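Local coordinates for aromatic-L-amino-acid decarboxylase (Catharanthus roseus, PDB 6EEW), which decarboxylates L-tryptophan to tryptamine and 5-hydroxy-L-tryptophan to serotonin, using pyridoxal 5'-phosphate as cofactor, at residues A108-E113 and L322-C327; A132-M137 and D357-F362; I138-L143 and C327-V332; P150-F155 and W331-H336. All coordinates share one frame; numbering follows the deposited sequence.

From the N terminus, helix 107-119 supplies the first partner: interaction 1 brings 108-113 onto 322-327, closing a loop of about two hundred residues just beyond the cofactor lysine. Helix 130-146 then makes two contacts in succession, through 132-137 to the loop 357-362 (interaction 2) and through 138-143 to strand 328-332 (interaction 3). The connection after that helix reaches the end of the same strand in interaction 4. Interactions 3 and 4 lie nested within the loop closed by interaction 2 and share Trp331 and Val332, whereas interaction 1 crosses the other three. Together they join two successive helices and a following loop to strand 328-332 of the mixed sheet, to the loop leading into it, and to the loop before helix 375-409.

Interaction 1: A108-E113 and L322-C327; sequences AAFLGE and LAYLDC
Tyr324 lays its ring against Ala109 and Phe110 in a buried, mainly apolar helix-to-loop contact, where helix 107-119 meets the connection between strands 312-315 and 328-332. This connection follows closely on Lys319, the lysine modified by pyridoxal phosphate, and the side chain of Leu325 is about 5 Å from a bound tryptophan. The tyrosine ring is approached in two ways. Ala109 CB comes to its edge, 4.0 Å from Tyr324 CD1, while Phe110 CD1 lies over one face, 3.8 Å from Tyr324 CZ. With CG anti to the backbone N (chi1 -166°), the Phe110 ring is carried over the tyrosine, and the two rings cross obliquely, their planes 58° apart. Phe110 CB meets Tyr324 CE1 at 3.7 Å. Alanine suits the place of Ala109 because the loop passes close: its methyl is 3.2 Å from Leu322 O, a carbonyl that takes its hydrogen bond from Ser106 OG. Tyrosine suits Tyr324 because its flat ring offers a face to Phe110 and an edge to Ala109, while its hydroxyl hydrogen-bonds with that of Tyr42.

The polar side of the contact is carried by Glu113. Its OE2 stands 3.7 Å from Leu325 O, two acceptors that do not bond directly. Lys377 NZ instead forms a salt bridge with Glu113 OE2 and donates hydrogen bonds to Tyr324 O and Asp326 O, which probably steadies the backbone on both sides of the cis peptide before Asp326. Helix 375-409, which carries Lys377, also packs on Ala109 through Ile381 and on Leu322 through Leu390, while Thr117 of the second subunit lies against both Phe110 and Tyr324, placing the contact at the dimer interface.

Interaction 2: A132-M137 and D357-F362; sequences ATELEM and DKVVDF
Glu134 OE2, which has Val359 CG2 packed beside it at 3.7 Å, is gripped by two N-H donors from elsewhere: the indole NE1 of Trp126 and the backbone N of Gly57 of the second subunit. The other oxygen, OE1, takes the backbone N of Leu59 of that subunit. A glutamate suits this buried place because its two oxygens can satisfy three such donors at once.

Glu136 uses its carboxylate differently. The group stacks on Phe362, the two planes 22° apart, with OE2 over the centre of the ring and CG 3.7 Å from Phe362 CE2. Its charge is met by a salt bridge from OE1 to Arg371, and OE2 accepts from Ile163 N. Val360 CG2 covers the opposite face of the ring, so the phenyl is sandwiched. Here the first half of helix 130-146 faces the connection between helix 346-350, which carries the tryptophan-binding Tyr348, and helix 375-409; in related decarboxylases the catalytic loop that carries the equivalent tyrosine is often mobile, and 357-362 probably follows that region here.

At the edge of the Phe362 ring, in its plane, lies Thr133 O, 3.7 Å from Phe362 CE2. The threonine methyl reaches the loop twice, with CG2 3.4 Å from Val360 O and 3.8 Å from Val360 CG2. Met137, long and unbranched, spans the rest: its CG is 4.1 Å from Phe362 CZ, and a bend at the last torsion (chi3 66°) carries CE to within 3.6 Å of Lys358 O, where Phe155 also packs on it.

Interaction 3: I138-L143 and C327-V332; sequences IVMDWL and CTCLWV
Met140 CE sits over one face of the Trp331 indole, 3.6 Å from the centroid of its five-membered ring and 13° off the normal, a CH-pi contact at the centre of a helix-on-sheet packing. Helix 130-146 runs across strand 328-332 of the mixed seven-stranded sheet of the large domain, as in fold-type I pyridoxal enzymes; the segment axes make an angle of 80° and approach to 10.0 Å. Methionine suits the place because its flexible chain, bent at both chi2 and chi3, can fold its methyl onto the ring. The sulfur lies obliquely to the same ring, a Met-aromatic contact. The methyl is also close to the strand backbone, with CE 3.1 Å from Leu330 O, and meets Cys329 CB at 4.0 Å.

Further out, one turn along the helix, Leu143 brings CD2 to 3.9 Å from Cys329 SG and sets CB at the indole edge, 3.8 Å from Trp331 CZ2. Leu378 of helix 375-409 packs on Cys329 as well. A leucine in place of Trp331 would probably leave Met140 O without its indole donor and open a gap beneath the Met140 methyl. At the polar edge, Trp331 NE1 donates to Met140 O at 3.2 Å, nearly straight at 163°, with the oxygen in the plane of the indole and the nitrogen above the plane of the carbonyl.

Interaction 4: P150-F155 and W331-H336; sequences PKSFMF and WVKQPH
The Phe153 ring rests on Lys333, whose CG lies over one face and whose CB is 3.8 Å from Phe153 CE1. The contact seats a short 3-10 turn, 151-153, in the connection from helix 130-146 to strand 160-164, against the end of strand 328-332 where the chain turns into helix 335-341. Phe153 also crosses Trp331 at about a right angle, its CD1 4.0 Å from Trp331 CB, while Phe153 O lies at the indole edge, 3.4 Å from Trp331 CD1. An alanine in place of Phe153 would probably leave Lys333 CB and Trp331 CB without their aromatic neighbour and open a gap between turn and strand.

Beside the ring, Ser152 CB meets Lys333 CG at 3.8 Å, and Lys333 CA points its hydrogen to Ser152 O, a C-H...O contact of 3.4 Å. Serine is short enough for its CB and OG to lie beside the lysine methylenes. The turn is held by Phe153 N bonding to Pro150 O, and beyond it Asp141 OD1 accepts from Phe155 N. Lysine offers methylenes to the phenyl and a charged end beyond: the chain bends at chi3 (63°), which turns CE aside, and NZ beyond it donates to the carbonyl oxygens of Val310 and Glu308.

Interaction 1: A108-E113 and L322-C327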
# COMPACT_ATOMS: atom_id res chain seq x y z
N ALA A 108 -14.17 -15.48 -4.40
CA ALA A 108 -13.65 -14.99 -5.68
C ALA A 108 -12.49 -14.03 -5.45
O ALA A 108 -11.45 -14.12 -6.12
CB ALA A 108 -14.74 -14.31 -6.50
N ALA A 109 -12.64 -13.13 -4.48
CA ALA A 109 -11.57 -12.18 -4.19
C ALA A 109 -10.35 -12.89 -3.61
O ALA A 109 -9.21 -12.50 -3.89
CB ALA A 109 -12.07 -11.10 -3.23
N PHE A 110 -10.56 -13.92 -2.79
CA PHE A 110 -9.42 -14.64 -2.25
C PHE A 110 -8.64 -15.34 -3.35
O PHE A 110 -7.40 -15.39 -3.31
CB PHE A 110 -9.87 -15.65 -1.21
CG PHE A 110 -8.76 -16.19 -0.39
CD1 PHE A 110 -8.19 -15.42 0.61
CD2 PHE A 110 -8.26 -17.46 -0.63
CE1 PHE A 110 -7.14 -15.92 1.38
CE2 PHE A 110 -7.21 -17.97 0.13
CZ PHE A 110 -6.66 -17.21 1.14
N LEU A 111 -9.34 -15.90 -4.34
CA LEU A 111 -8.65 -16.45 -5.49
C LEU A 111 -7.85 -15.37 -6.19
O LEU A 111 -6.71 -15.59 -6.60
CB LEU A 111 -9.65 -17.08 -6.45
CG LEU A 111 -10.47 -18.23 -5.86
CD1 LEU A 111 -11.33 -18.86 -6.93
CD2 LEU A 111 -9.56 -19.27 -5.24
N GLY A 112 -8.43 -14.17 -6.32
CA GLY A 112 -7.71 -13.07 -6.94
C GLY A 112 -6.46 -12.69 -6.16
O GLY A 112 -5.42 -12.40 -6.74
N GLU A 113 -6.57 -12.68 -4.83
CA GLU A 113 -5.42 -12.40 -3.99
C GLU A 113 -4.33 -13.45 -4.18
O GLU A 113 -3.16 -13.11 -4.40
CB GLU A 113 -5.85 -12.31 -2.53
CG GLU A 113 -6.41 -10.95 -2.16
CD GLU A 113 -5.31 -9.90 -1.92
OE1 GLU A 113 -4.12 -10.30 -1.81
OE2 GLU A 113 -5.63 -8.69 -1.83
N LEU A 322 -16.61 -6.87 -0.71
CA LEU A 322 -16.15 -8.26 -0.75
C LEU A 322 -14.69 -8.39 -1.18
O LEU A 322 -14.23 -9.49 -1.51
CB LEU A 322 -17.05 -9.08 -1.67
CG LEU A 322 -18.57 -8.81 -1.56
CD1 LEU A 322 -19.30 -9.60 -2.62
CD2 LEU A 322 -19.09 -9.19 -0.17
N ALA A 323 -13.94 -7.30 -1.20
CA ALA A 323 -12.53 -7.37 -1.52
C ALA A 323 -11.78 -7.53 -0.21
O ALA A 323 -12.17 -6.99 0.82
CB ALA A 323 -12.06 -6.11 -2.25
N TYR A 324 -10.71 -8.29 -0.25
CA TYR A 324 -9.95 -8.24 0.99
C TYR A 324 -9.19 -6.92 1.05
O TYR A 324 -9.08 -6.20 0.06
CB TYR A 324 -9.02 -9.45 1.08
CG TYR A 324 -9.71 -10.78 1.37
CD1 TYR A 324 -10.38 -11.47 0.37
CD2 TYR A 324 -9.66 -11.34 2.64
CE1 TYR A 324 -10.99 -12.68 0.64
CE2 TYR A 324 -10.28 -12.54 2.91
CZ TYR A 324 -10.93 -13.21 1.91
OH TYR A 324 -11.54 -14.40 2.20
N LEU A 325 -8.68 -6.59 2.24
CA LEU A 325 -7.64 -5.56 2.30
C LEU A 325 -6.45 -6.01 1.47
O LEU A 325 -6.08 -7.18 1.49
CB LEU A 325 -7.19 -5.32 3.74
CG LEU A 325 -7.99 -4.37 4.64
CD1 LEU A 325 -9.29 -5.04 5.09
CD2 LEU A 325 -7.15 -3.91 5.82
N ASP A 326 -5.84 -5.09 0.72
CA ASP A 326 -6.26 -3.71 0.55
C ASP A 326 -6.96 -3.59 -0.78
O ASP A 326 -6.69 -4.38 -1.70
CB ASP A 326 -5.08 -2.72 0.55
CG ASP A 326 -4.39 -2.62 1.88
OD1 ASP A 326 -5.11 -2.41 2.89
OD2 ASP A 326 -3.14 -2.73 1.92
N CYS A 327 -7.83 -2.59 -0.90
CA CYS A 327 -8.46 -2.27 -2.17
C CYS A 327 -9.25 -0.97 -2.06
O CYS A 327 -10.31 -0.95 -1.43
CB CYS A 327 -9.36 -3.42 -2.62
SG CYS A 327 -9.95 -3.28 -4.32

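Interaction 2: A132-M137 and D357-F362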
# COMPACT_ATOMS: atom_id res chain seq x y z
N ALA A 132 -1.65 -6.54 -16.46
CA ALA A 132 -2.02 -5.94 -15.17
C ALA A 132 -2.60 -4.55 -15.37
O ALA A 132 -3.72 -4.25 -14.92
CB ALA A 132 -0.83 -5.91 -14.23
N THR A 133 -1.87 -3.69 -16.08
CA THR A 133 -2.32 -2.31 -16.29
C THR A 133 -3.60 -2.23 -17.11
O THR A 133 -4.52 -1.45 -16.79
CB THR A 133 -1.20 -1.52 -16.97
OG1 THR A 133 -0.12 -1.34 -16.05
CG2 THR A 133 -1.71 -0.20 -17.45
N GLU A 134 -3.68 -3.00 -18.20
CA GLU A 134 -4.84 -2.93 -19.06
C GLU A 134 -6.10 -3.42 -18.34
O GLU A 134 -7.15 -2.77 -18.41
CB GLU A 134 -4.59 -3.73 -20.34
CG GLU A 134 -3.48 -3.14 -21.19
CD GLU A 134 -3.72 -3.37 -22.68
OE1 GLU A 134 -4.83 -3.80 -23.03
OE2 GLU A 134 -2.80 -3.12 -23.49
N LEU A 135 -5.99 -4.54 -17.62
CA LEU A 135 -7.14 -5.02 -16.87
C LEU A 135 -7.53 -4.03 -15.79
O LEU A 135 -8.71 -3.91 -15.47
CB LEU A 135 -6.84 -6.38 -16.23
CG LEU A 135 -8.03 -6.97 -15.44
CD1 LEU A 135 -9.21 -7.34 -16.37
CD2 LEU A 135 -7.63 -8.18 -14.61
N GLU A 136 -6.57 -3.30 -15.22
CA GLU A 136 -6.96 -2.30 -14.24
C GLU A 136 -7.78 -1.19 -14.87
O GLU A 136 -8.81 -0.76 -14.32
CB GLU A 136 -5.73 -1.72 -13.54
CG GLU A 136 -6.06 -0.72 -12.44
CD GLU A 136 -4.99 -0.67 -11.36
OE1 GLU A 136 -4.21 -1.65 -11.25
OE2 GLU A 136 -4.95 0.33 -10.61
N MET A 137 -7.35 -0.69 -16.03
CA MET A 137 -8.14 0.31 -16.72
C MET A 137 -9.55 -0.21 -17.01
O MET A 137 -10.56 0.48 -16.75
CB MET A 137 -7.44 0.72 -18.01
CG MET A 137 -6.07 1.30 -17.83
SD MET A 137 -5.22 1.52 -19.40
CE MET A 137 -6.23 2.78 -20.19
N ASP A 357 -1.46 8.21 -26.67
CA ASP A 357 -1.33 6.90 -26.04
C ASP A 357 -2.69 6.40 -25.57
O ASP A 357 -3.57 7.17 -25.18
CB ASP A 357 -0.37 6.98 -24.85
CG ASP A 357 -0.73 8.10 -23.90
OD1 ASP A 357 -0.86 9.25 -24.37
OD2 ASP A 357 -0.91 7.83 -22.70
N LYS A 358 -2.86 5.08 -25.60
CA LYS A 358 -4.07 4.42 -25.12
C LYS A 358 -3.81 3.62 -23.86
O LYS A 358 -4.67 2.83 -23.44
CB LYS A 358 -4.65 3.53 -26.22
CG LYS A 358 -3.62 2.63 -26.89
CD LYS A 358 -4.27 1.58 -27.78
CE LYS A 358 -4.38 2.03 -29.23
NZ LYS A 358 -4.90 0.91 -30.09
N VAL A 359 -2.66 3.82 -23.22
CA VAL A 359 -2.18 2.95 -22.15
C VAL A 359 -1.37 3.80 -21.19
O VAL A 359 -0.69 4.75 -21.59
CB VAL A 359 -1.36 1.78 -22.75
CG1 VAL A 359 -0.14 1.53 -21.93
CG2 VAL A 359 -2.22 0.53 -22.91
N VAL A 360 -1.42 3.44 -19.91
CA VAL A 360 -0.83 4.26 -18.86
C VAL A 360 0.29 3.49 -18.15
O VAL A 360 0.44 2.27 -18.30
CB VAL A 360 -1.89 4.71 -17.83
CG1 VAL A 360 -3.08 5.32 -18.56
CG2 VAL A 360 -2.33 3.56 -16.95
N ASP A 361 1.11 4.23 -17.40
CA ASP A 361 2.05 3.69 -16.43
C ASP A 361 1.53 4.11 -15.06
O ASP A 361 1.58 5.29 -14.71
CB ASP A 361 3.48 4.18 -16.65
CG ASP A 361 4.05 3.77 -18.00
OD1 ASP A 361 3.79 2.63 -18.46
OD2 ASP A 361 4.82 4.57 -18.58
N PHE A 362 1.01 3.15 -14.30
CA PHE A 362 0.31 3.53 -13.08
C PHE A 362 1.24 4.06 -12.00
O PHE A 362 0.76 4.64 -11.03
CB PHE A 362 -0.54 2.37 -12.54
CG PHE A 362 -1.95 2.33 -13.10
CD1 PHE A 362 -2.87 3.33 -12.77
CD2 PHE A 362 -2.35 1.31 -13.95
CE1 PHE A 362 -4.16 3.31 -13.29
CE2 PHE A 362 -3.66 1.26 -14.46
CZ PHE A 362 -4.57 2.26 -14.14

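Interaction 3: I138-L143 and C327-V332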
# COMPACT_ATOMS: atom_id res chain seq x y z
N ILE A 138 -9.65 -1.43 -17.53
CA ILE A 138 -10.96 -1.99 -17.88
C ILE A 138 -11.84 -2.11 -16.63
O ILE A 138 -13.03 -1.77 -16.66
CB ILE A 138 -10.81 -3.35 -18.58
CG1 ILE A 138 -10.10 -3.19 -19.92
CG2 ILE A 138 -12.14 -3.95 -18.82
CD1 ILE A 138 -9.64 -4.52 -20.50
N VAL A 139 -11.27 -2.63 -15.53
CA VAL A 139 -12.07 -2.82 -14.32
C VAL A 139 -12.54 -1.48 -13.77
O VAL A 139 -13.66 -1.36 -13.26
CB VAL A 139 -11.28 -3.61 -13.27
CG1 VAL A 139 -11.80 -3.30 -11.85
CG2 VAL A 139 -11.34 -5.10 -13.57
N MET A 140 -11.69 -0.46 -13.84
CA MET A 140 -12.11 0.84 -13.35
C MET A 140 -13.24 1.42 -14.19
O MET A 140 -14.15 2.04 -13.65
CB MET A 140 -10.92 1.81 -13.28
CG MET A 140 -9.97 1.49 -12.14
SD MET A 140 -10.72 1.68 -10.51
CE MET A 140 -10.74 3.45 -10.30
N ASP A 141 -13.22 1.18 -15.50
CA ASP A 141 -14.33 1.64 -16.33
C ASP A 141 -15.61 0.82 -16.08
O ASP A 141 -16.72 1.38 -16.05
CB ASP A 141 -13.92 1.59 -17.81
CG ASP A 141 -13.14 2.84 -18.26
OD1 ASP A 141 -12.78 3.67 -17.41
OD2 ASP A 141 -12.90 2.98 -19.47
N TRP A 142 -15.47 -0.49 -15.88
CA TRP A 142 -16.61 -1.31 -15.46
C TRP A 142 -17.27 -0.74 -14.23
O TRP A 142 -18.49 -0.50 -14.19
CB TRP A 142 -16.16 -2.74 -15.13
CG TRP A 142 -16.04 -3.62 -16.29
CD1 TRP A 142 -15.93 -3.26 -17.58
CD2 TRP A 142 -16.00 -5.05 -16.26
NE1 TRP A 142 -15.82 -4.38 -18.38
CE2 TRP A 142 -15.87 -5.49 -17.59
CE3 TRP A 142 -16.08 -6.00 -15.23
CZ2 TRP A 142 -15.81 -6.84 -17.93
CZ3 TRP A 142 -16.02 -7.34 -15.56
CH2 TRP A 142 -15.89 -7.75 -16.90
N LEU A 143 -16.48 -0.55 -13.18
CA LEU A 143 -17.03 -0.09 -11.92
C LEU A 143 -17.62 1.29 -12.07
O LEU A 143 -18.71 1.57 -11.55
CB LEU A 143 -15.94 -0.14 -10.86
CG LEU A 143 -16.38 -0.55 -9.46
CD1 LEU A 143 -17.30 -1.72 -9.55
CD2 LEU A 143 -15.11 -0.93 -8.69
N CYS A 327 -7.83 -2.59 -0.90
CA CYS A 327 -8.46 -2.27 -2.17
C CYS A 327 -9.25 -0.97 -2.06
O CYS A 327 -10.31 -0.95 -1.43
CB CYS A 327 -9.36 -3.42 -2.62
SG CYS A 327 -9.95 -3.28 -4.32
N THR A 328 -8.73 0.11 -2.65
CA THR A 328 -9.44 1.38 -2.73
C THR A 328 -9.45 1.86 -4.17
O THR A 328 -8.43 1.78 -4.85
CB THR A 328 -8.79 2.39 -1.81
OG1 THR A 328 -9.10 2.02 -0.46
CG2 THR A 328 -9.28 3.78 -2.10
N CYS A 329 -10.60 2.29 -4.66
CA CYS A 329 -10.73 2.80 -6.02
C CYS A 329 -10.81 4.31 -5.99
O CYS A 329 -11.55 4.88 -5.18
CB CYS A 329 -11.97 2.24 -6.71
SG CYS A 329 -12.01 0.46 -6.83
N LEU A 330 -10.08 4.94 -6.91
CA LEU A 330 -10.03 6.39 -7.02
C LEU A 330 -10.27 6.76 -8.47
O LEU A 330 -9.64 6.18 -9.37
CB LEU A 330 -8.69 6.94 -6.56
CG LEU A 330 -8.39 8.41 -6.82
CD1 LEU A 330 -9.20 9.30 -5.89
CD2 LEU A 330 -6.90 8.64 -6.64
N TRP A 331 -11.26 7.61 -8.70
CA TRP A 331 -11.51 8.18 -10.00
C TRP A 331 -11.22 9.67 -9.98
O TRP A 331 -11.49 10.37 -8.99
CB TRP A 331 -12.96 7.96 -10.43
CG TRP A 331 -13.36 6.55 -10.71
CD1 TRP A 331 -13.37 5.91 -11.93
CD2 TRP A 331 -13.88 5.62 -9.77
NE1 TRP A 331 -13.87 4.63 -11.78
CE2 TRP A 331 -14.18 4.43 -10.46
CE3 TRP A 331 -14.11 5.67 -8.39
CZ2 TRP A 331 -14.69 3.31 -9.83
CZ3 TRP A 331 -14.60 4.56 -7.76
CH2 TRP A 331 -14.89 3.39 -8.48
N VAL A 332 -10.70 10.16 -11.10
CA VAL A 332 -10.32 11.56 -11.25
C VAL A 332 -10.81 12.04 -12.61
O VAL A 332 -10.63 11.36 -13.63
CB VAL A 332 -8.81 11.78 -11.09
CG1 VAL A 332 -8.48 13.22 -11.33
CG2 VAL A 332 -8.40 11.38 -9.70

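Interaction 4: P150-F155 and W331-H336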
# COMPACT_ATOMS: atom_id res chain seq x y z
N PRO A 150 -20.36 9.75 -14.99
CA PRO A 150 -20.24 10.29 -16.34
C PRO A 150 -18.96 9.80 -17.02
O PRO A 150 -18.03 9.30 -16.39
CB PRO A 150 -20.21 11.81 -16.14
CG PRO A 150 -19.85 12.01 -14.69
CD PRO A 150 -20.36 10.79 -13.95
N LYS A 151 -18.97 9.87 -18.36
CA LYS A 151 -17.80 9.47 -19.14
C LYS A 151 -16.55 10.27 -18.79
O LYS A 151 -15.44 9.87 -19.16
CB LYS A 151 -18.12 9.58 -20.63
CG LYS A 151 -18.72 8.31 -21.26
CD LYS A 151 -17.63 7.25 -21.47
CE LYS A 151 -18.14 6.02 -22.24
NZ LYS A 151 -19.18 5.23 -21.48
N SER A 152 -16.70 11.40 -18.11
CA SER A 152 -15.56 12.21 -17.75
C SER A 152 -14.71 11.57 -16.65
O SER A 152 -13.65 12.12 -16.31
CB SER A 152 -16.03 13.60 -17.32
OG SER A 152 -17.00 13.50 -16.29
N PHE A 153 -15.13 10.43 -16.10
CA PHE A 153 -14.34 9.69 -15.12
C PHE A 153 -13.79 8.38 -15.69
O PHE A 153 -13.30 7.55 -14.92
CB PHE A 153 -15.18 9.39 -13.88
CG PHE A 153 -15.55 10.61 -13.08
CD1 PHE A 153 -14.66 11.11 -12.12
CD2 PHE A 153 -16.77 11.25 -13.28
CE1 PHE A 153 -14.97 12.24 -11.36
CE2 PHE A 153 -17.10 12.37 -12.53
CZ PHE A 153 -16.19 12.88 -11.56
N MET A 154 -13.91 8.16 -17.00
CA MET A 154 -13.57 6.87 -17.59
C MET A 154 -12.42 7.01 -18.56
O MET A 154 -12.29 8.00 -19.28
CB MET A 154 -14.77 6.26 -18.33
CG MET A 154 -15.97 6.09 -17.47
SD MET A 154 -17.37 5.37 -18.35
CE MET A 154 -18.58 5.46 -17.03
N PHE A 155 -11.61 5.95 -18.61
CA PHE A 155 -10.53 5.89 -19.59
C PHE A 155 -11.11 5.88 -21.01
O PHE A 155 -10.55 6.51 -21.91
CB PHE A 155 -9.68 4.64 -19.35
CG PHE A 155 -8.78 4.73 -18.15
CD1 PHE A 155 -7.62 5.51 -18.18
CD2 PHE A 155 -9.09 4.05 -16.98
CE1 PHE A 155 -6.78 5.60 -17.08
CE2 PHE A 155 -8.25 4.14 -15.87
CZ PHE A 155 -7.09 4.91 -15.92
N TRP A 331 -11.26 7.61 -8.70
CA TRP A 331 -11.51 8.18 -10.00
C TRP A 331 -11.22 9.67 -9.98
O TRP A 331 -11.49 10.37 -8.99
CB TRP A 331 -12.96 7.96 -10.43
CG TRP A 331 -13.36 6.55 -10.71
CD1 TRP A 331 -13.37 5.91 -11.93
CD2 TRP A 331 -13.88 5.62 -9.77
NE1 TRP A 331 -13.87 4.63 -11.78
CE2 TRP A 331 -14.18 4.43 -10.46
CE3 TRP A 331 -14.11 5.67 -8.39
CZ2 TRP A 331 -14.69 3.31 -9.83
CZ3 TRP A 331 -14.60 4.56 -7.76
CH2 TRP A 331 -14.89 3.39 -8.48
N VAL A 332 -10.70 10.16 -11.10
CA VAL A 332 -10.32 11.56 -11.25
C VAL A 332 -10.81 12.04 -12.61
O VAL A 332 -10.63 11.36 -13.63
CB VAL A 332 -8.81 11.78 -11.09
CG1 VAL A 332 -8.48 13.22 -11.33
CG2 VAL A 332 -8.40 11.38 -9.70
N LYS A 333 -11.43 13.22 -12.61
CA LYS A 333 -12.02 13.76 -13.82
C LYS A 333 -10.96 14.35 -14.73
O LYS A 333 -11.13 14.34 -15.96
CB LYS A 333 -13.08 14.81 -13.45
CG LYS A 333 -13.96 15.25 -14.60
CD LYS A 333 -15.14 16.06 -14.08
CE LYS A 333 -14.67 17.33 -13.40
NZ LYS A 333 -15.82 18.06 -12.79
N GLN A 334 -9.87 14.86 -14.16
CA GLN A 334 -8.76 15.41 -14.94
C GLN A 334 -7.46 14.70 -14.52
O GLN A 334 -6.69 15.22 -13.69
CB GLN A 334 -8.66 16.92 -14.76
CG GLN A 334 -9.79 17.66 -15.45
CD GLN A 334 -9.61 19.16 -15.38
OE1 GLN A 334 -9.87 19.78 -14.35
NE2 GLN A 334 -9.17 19.75 -16.49
N PRO A 335 -7.20 13.52 -15.06
CA PRO A 335 -5.95 12.83 -14.69
C PRO A 335 -4.71 13.70 -14.86
O PRO A 335 -3.82 13.63 -14.01
CB PRO A 335 -5.94 11.61 -15.63
CG PRO A 335 -7.36 11.35 -15.92
CD PRO A 335 -8.03 12.70 -15.96
N HIS A 336 -4.65 14.55 -15.89
CA HIS A 336 -3.43 15.31 -16.12
C HIS A 336 -3.07 16.18 -14.92
O HIS A 336 -1.89 16.43 -14.67
CB HIS A 336 -3.55 16.15 -17.39
CG HIS A 336 -4.40 17.37 -17.22
ND1 HIS A 336 -3.87 18.64 -17.08
CD2 HIS A 336 -5.75 17.51 -17.15
CE1 HIS A 336 -4.86 19.51 -16.94
NE2 HIS A 336 -6.00 18.85 -16.98